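Local coordinates for protein phosphoribosylaminoimidazole-succinocarboxamide synthase (Pyrococcus horikoshii, PDB 4O7S) that catalyses the ATP-dependent joining of L-aspartate to 5-amino-1-(5-phospho-D-ribosyl)imidazole-4-carboxylate, forming SAICAR in de novo purine biosynthesis, at residues L88-R93 / L176-D181. Residues are numbered along the deposited sequence; the frame is centred on the assembly and turned at random. Where two conformers were deposited one is given.
Sequences LEVVVR and LEFGKD. With TYD (thymidine-5'-diphosphate), chain B.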
ATOM      1  N   LEU A  88       4.881  12.826  -2.334  1.00 13.80           N
ATOM      2  CA  LEU A  88       4.335  11.925  -1.329  1.00 13.72           C
ATOM      3  C   LEU A  88       3.468  12.667  -0.340  1.00 13.87           C
ATOM      4  O   LEU A  88       3.694  13.847  -0.045  1.00 13.71           O
ATOM      5  CB  LEU A  88       5.455  11.234  -0.536  1.00 13.53           C
ATOM      6  CG  LEU A  88       6.427  10.305  -1.295  1.00 13.90           C
ATOM      7  CD1 LEU A  88       7.600   9.946  -0.386  1.00 13.47           C
ATOM      8  CD2 LEU A  88       5.730   9.054  -1.791  1.00 12.71           C
ATOM      9  N   GLU A  89       2.461  11.965   0.157  1.00 14.13           N
ATOM     10  CA  GLU A  89       1.815  12.338   1.398  1.00 14.94           C
ATOM     11  C   GLU A  89       2.099  11.181   2.345  1.00 14.02           C
ATOM     12  O   GLU A  89       1.863  10.016   2.010  1.00 12.62           O
ATOM     13  CB  GLU A  89       0.321  12.566   1.186  1.00 17.91           C
ATOM     14  CG  GLU A  89       0.008  13.871   0.453  1.00 21.81           C
ATOM     15  CD  GLU A  89      -1.306  13.799  -0.304  1.00 26.06           C
ATOM     16  OE1 GLU A  89      -1.735  14.825  -0.875  1.00 27.30           O
ATOM     17  OE2 GLU A  89      -1.908  12.696  -0.364  1.00 29.48           O
ATOM     18  N   VAL A  90       2.678  11.515   3.496  1.00 13.55           N
ATOM     19  CA  VAL A  90       3.124  10.539   4.481  1.00 12.70           C
ATOM     20  C   VAL A  90       2.193  10.571   5.676  1.00 12.66           C
ATOM     21  O   VAL A  90       2.132  11.567   6.394  1.00 13.32           O
ATOM     22  CB  VAL A  90       4.567  10.820   4.928  1.00 12.70           C
ATOM     23  CG1 VAL A  90       5.055   9.745   5.910  1.00 12.45           C
ATOM     24  CG2 VAL A  90       5.484  10.889   3.709  1.00 12.84           C
ATOM     25  N   VAL A  91       1.455   9.487   5.888  1.00 12.30           N
ATOM     26  CA  VAL A  91       0.410   9.479   6.906  1.00 12.18           C
ATOM     27  C   VAL A  91       0.831   8.593   8.102  1.00 12.52           C
ATOM     28  O   VAL A  91       1.217   7.433   7.925  1.00 12.24           O
ATOM     29  CB  VAL A  91      -0.953   9.031   6.318  1.00 12.18           C
ATOM     30  CG1 VAL A  91      -2.015   8.925   7.407  1.00 11.85           C
ATOM     31  CG2 VAL A  91      -1.416   9.984   5.211  1.00 11.47           C
ATOM     32  N   VAL A  92       0.781   9.168   9.300  1.00 12.26           N
ATOM     33  CA  VAL A  92       1.067   8.441  10.545  1.00 12.80           C
ATOM     34  C   VAL A  92      -0.251   8.269  11.317  1.00 12.75           C
ATOM     35  O   VAL A  92      -1.007   9.218  11.448  1.00 12.67           O
ATOM     36  CB  VAL A  92       2.117   9.187  11.403  1.00 12.32           C
ATOM     37  CG1 VAL A  92       2.474   8.390  12.658  1.00 12.18           C
ATOM     38  CG2 VAL A  92       3.364   9.474  10.581  1.00 11.84           C
ATOM     39  N   ARG A  93      -0.523   7.056  11.799  1.00 12.87           N
ATOM     40  CA  ARG A  93      -1.802   6.743  12.436  0.50 13.04           C
ATOM     41  C   ARG A  93      -1.587   6.075  13.806  1.00 13.32           C
ATOM     42  O   ARG A  93      -0.834   5.087  13.923  1.00 12.50           O
ATOM     43  CB  ARG A  93      -2.661   5.871  11.498  0.50 13.33           C
ATOM     44  CG  ARG A  93      -2.471   6.181  10.003  0.50 13.42           C
ATOM     45  CD  ARG A  93      -3.436   5.427   9.096  0.50 13.41           C
ATOM     46  NE  ARG A  93      -4.765   6.014   9.165  0.50 13.49           N
ATOM     47  CZ  ARG A  93      -5.422   6.569   8.150  0.50 13.42           C
ATOM     48  NH1 ARG A  93      -6.623   7.080   8.376  0.50 13.18           N
ATOM     49  NH2 ARG A  93      -4.897   6.611   6.923  0.50 13.04           N
ATOM     50  N   LEU A 176       1.993  14.333   6.599  1.00 11.91           N
ATOM     51  CA  LEU A 176       3.127  15.196   6.340  1.00 11.46           C
ATOM     52  C   LEU A 176       3.557  15.145   4.877  1.00 11.79           C
ATOM     53  O   LEU A 176       3.284  14.162   4.141  1.00 10.64           O
ATOM     54  CB  LEU A 176       4.321  14.758   7.193  1.00 11.52           C
ATOM     55  CG  LEU A 176       4.141  14.715   8.708  1.00 11.12           C
ATOM     56  CD1 LEU A 176       5.392  14.109   9.325  1.00 11.02           C
ATOM     57  CD2 LEU A 176       3.846  16.108   9.247  1.00 11.19           C
ATOM     58  N   GLU A 177       4.266  16.201   4.474  1.00 12.01           N
ATOM     59  CA  GLU A 177       4.936  16.249   3.189  1.00 12.12           C
ATOM     60  C   GLU A 177       6.365  16.701   3.424  1.00 12.61           C
ATOM     61  O   GLU A 177       6.664  17.308   4.465  1.00 12.95           O
ATOM     62  CB  GLU A 177       4.181  17.169   2.230  1.00 13.07           C
ATOM     63  CG  GLU A 177       2.740  16.695   1.987  1.00 14.05           C
ATOM     64  CD  GLU A 177       2.002  17.494   0.922  1.00 14.89           C
ATOM     65  OE1 GLU A 177       2.646  18.170   0.102  1.00 15.76           O
ATOM     66  OE2 GLU A 177       0.759  17.452   0.911  1.00 16.15           O
ATOM     67  N   PHE A 178       7.241  16.375   2.475  1.00 12.27           N
ATOM     68  CA  PHE A 178       8.673  16.510   2.633  1.00 12.80           C
ATOM     69  C   PHE A 178       9.285  16.949   1.323  1.00 13.24           C
ATOM     70  O   PHE A 178       8.724  16.705   0.265  1.00 12.93           O
ATOM     71  CB  PHE A 178       9.298  15.148   2.983  1.00 13.08           C
ATOM     72  CG  PHE A 178       8.961  14.649   4.351  1.00 13.06           C
ATOM     73  CD1 PHE A 178       9.745  15.007   5.447  1.00 12.91           C
ATOM     74  CD2 PHE A 178       7.843  13.833   4.557  1.00 12.73           C
ATOM     75  CE1 PHE A 178       9.438  14.541   6.726  1.00 13.03           C
ATOM     76  CE2 PHE A 178       7.539  13.369   5.830  1.00 12.39           C
ATOM     77  CZ  PHE A 178       8.326  13.724   6.913  1.00 12.22           C
ATOM     78  N   GLY A 179      10.454  17.572   1.396  1.00 14.17           N
ATOM     79  CA  GLY A 179      11.232  17.862   0.205  1.00 15.59           C
ATOM     80  C   GLY A 179      12.707  17.817   0.528  1.00 16.97           C
ATOM     81  O   GLY A 179      13.099  17.711   1.690  1.00 17.47           O
ATOM     82  N   LYS A 180      13.526  17.934  -0.504  1.00 17.89           N
ATOM     83  CA  LYS A 180      14.971  17.933  -0.339  1.00 20.38           C
ATOM     84  C   LYS A 180      15.530  19.358  -0.486  1.00 19.62           C
ATOM     85  O   LYS A 180      15.152  20.075  -1.410  1.00 19.47           O
ATOM     86  CB  LYS A 180      15.573  16.988  -1.383  1.00 22.53           C
ATOM     87  CG  LYS A 180      16.796  16.239  -0.906  1.00 26.73           C
ATOM     88  CD  LYS A 180      16.818  14.793  -1.406  1.00 29.46           C
ATOM     89  CE  LYS A 180      17.242  14.669  -2.858  1.00 30.73           C
ATOM     90  NZ  LYS A 180      17.593  13.249  -3.171  1.00 31.80           N
ATOM     91  N   ASP A 181      16.394  19.772   0.441  1.00 20.14           N
ATOM     92  CA  ASP A 181      17.078  21.074   0.363  1.00 20.22           C
ATOM     93  C   ASP A 181      18.360  20.973  -0.477  1.00 20.77           C
ATOM     94  O   ASP A 181      18.708  19.882  -0.963  1.00 21.22           O
ATOM     95  CB  ASP A 181      17.354  21.658   1.765  1.00 20.71           C
ATOM     96  CG  ASP A 181      18.444  20.910   2.529  1.00 21.62           C
ATOM     97  OD1 ASP A 181      19.264  20.180   1.923  1.00 22.83           O
ATOM     98  OD2 ASP A 181      18.500  21.068   3.760  1.00 21.98           O
TER
HETATM   99  PA  TYD B 301      -7.257   9.343   5.725  0.55 20.93           P
HETATM  100  O1A TYD B 301      -8.142   8.733   6.786  0.55 20.10           O
HETATM  101  O2A TYD B 301      -6.259   8.450   5.017  0.55 20.50           O
HETATM  102  O3A TYD B 301      -8.130  10.065   4.582  0.55 20.57           O
HETATM  103  PB  TYD B 301      -9.488  10.916   4.745  0.55 20.74           P
HETATM  104  O1B TYD B 301     -10.344  10.201   5.756  0.55 19.94           O
HETATM  105  O2B TYD B 301      -9.046  12.271   5.246  0.55 21.41           O
HETATM  106  O3B TYD B 301      -9.994  10.913   3.327  0.55 20.07           O
HETATM  107  O5' TYD B 301      -6.458  10.576   6.370  0.55 21.76           O
HETATM  108  C5' TYD B 301      -5.593  10.364   7.486  0.55 23.36           C
HETATM  109  C4' TYD B 301      -5.022  11.691   7.997  0.55 25.05           C
HETATM  110  O4' TYD B 301      -4.166  12.257   7.009  0.55 26.09           O
HETATM  111  C3' TYD B 301      -6.069  12.755   8.321  0.55 25.04           C
HETATM  112  O3' TYD B 301      -5.635  13.438   9.493  0.55 24.29           O
HETATM  113  C2' TYD B 301      -6.035  13.743   7.179  0.55 26.38           C
HETATM  114  C1' TYD B 301      -4.646  13.546   6.591  0.55 27.91           C
HETATM  115  N1  TYD B 301      -4.622  13.629   5.124  0.55 30.41           N
HETATM  116  C2  TYD B 301      -4.579  14.895   4.467  0.55 30.48           C
HETATM  117  O2  TYD B 301      -4.581  15.951   5.137  0.55 28.51           O
HETATM  118  N3  TYD B 301      -4.541  14.968   3.123  0.55 31.77           N
HETATM  119  C4  TYD B 301      -4.527  13.851   2.370  0.55 33.89           C
HETATM  120  O4  TYD B 301      -4.485  13.932   1.127  0.55 35.29           O
HETATM  121  C5  TYD B 301      -4.554  12.516   3.031  0.55 33.88           C
HETATM  122  C5M TYD B 301      -4.526  11.225   2.248  0.55 35.57           C
HETATM  123  C6  TYD B 301      -4.597  12.484   4.416  0.55 32.26           C
HETATM  124  O   HOH W   1       6.258  14.826   0.243  1.00 12.25           O
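Leu-88 meets the neighbouring strand through its carbonyl: CG of Glu-177 lies 3.6 Å from Leu-88 O. One water donates to the same oxygen and accepts from Phe-178 N, bridging the backbones where direct pairing stops. The side chains of Glu-89 and Glu-177 run side by side in the same direction, Glu-177 OE2 coming within 3.7 Å of Glu-89 CG, with the carboxylate planes turned 44° apart. Glu-89 OE1 and Glu-177 OE2 are 4.0 Å apart, and their like charges are probably moderated by Lys-175, which forms a salt bridge with Glu-177, and more weakly by Lys-122. The extended chain of Glu-89 reaches the thymine of the bound thymidine-5'-diphosphate, with Glu-89 OE2 3.2 Å from TYD O4. An alanine in place of Glu-89 would probably open a gap beside the carboxylate of Glu-177 and leave Lys-122 with one carboxylate fewer. Val-90 and Leu-176 form an antiparallel hydrogen-bonded pair: Val-90 N donates almost straight to Leu-176 O (2.8 Å, 172°), and Leu-176 N returns a bond to Val-90 O. With CG2 anti to its carbonyl carbon, Val-90 sets this methyl at the edge of the Phe-178 ring, 3.9 Å from CE2, beneath helix 143-165. Val-91 turns from the second strand and lays CG1 near C5' of the nucleotide. Val-92 sits, like Val-90, against helix 143-165. Arg-93, modelled in two conformers, bends in the one given at its third torsion (chi3 75°) and there bonds the alpha-phosphate twice, NH1 to TYD O1A and NH2 to TYD O2A, while Glu-118 forms a salt bridge with NH2. Strands 84-93 and 169-180 thus pair within an antiparallel sheet of the SAICAR synthetase fold, helix-covered over Val-90 and lining a nucleotide pocket beside Glu-89, Val-91 and Arg-93.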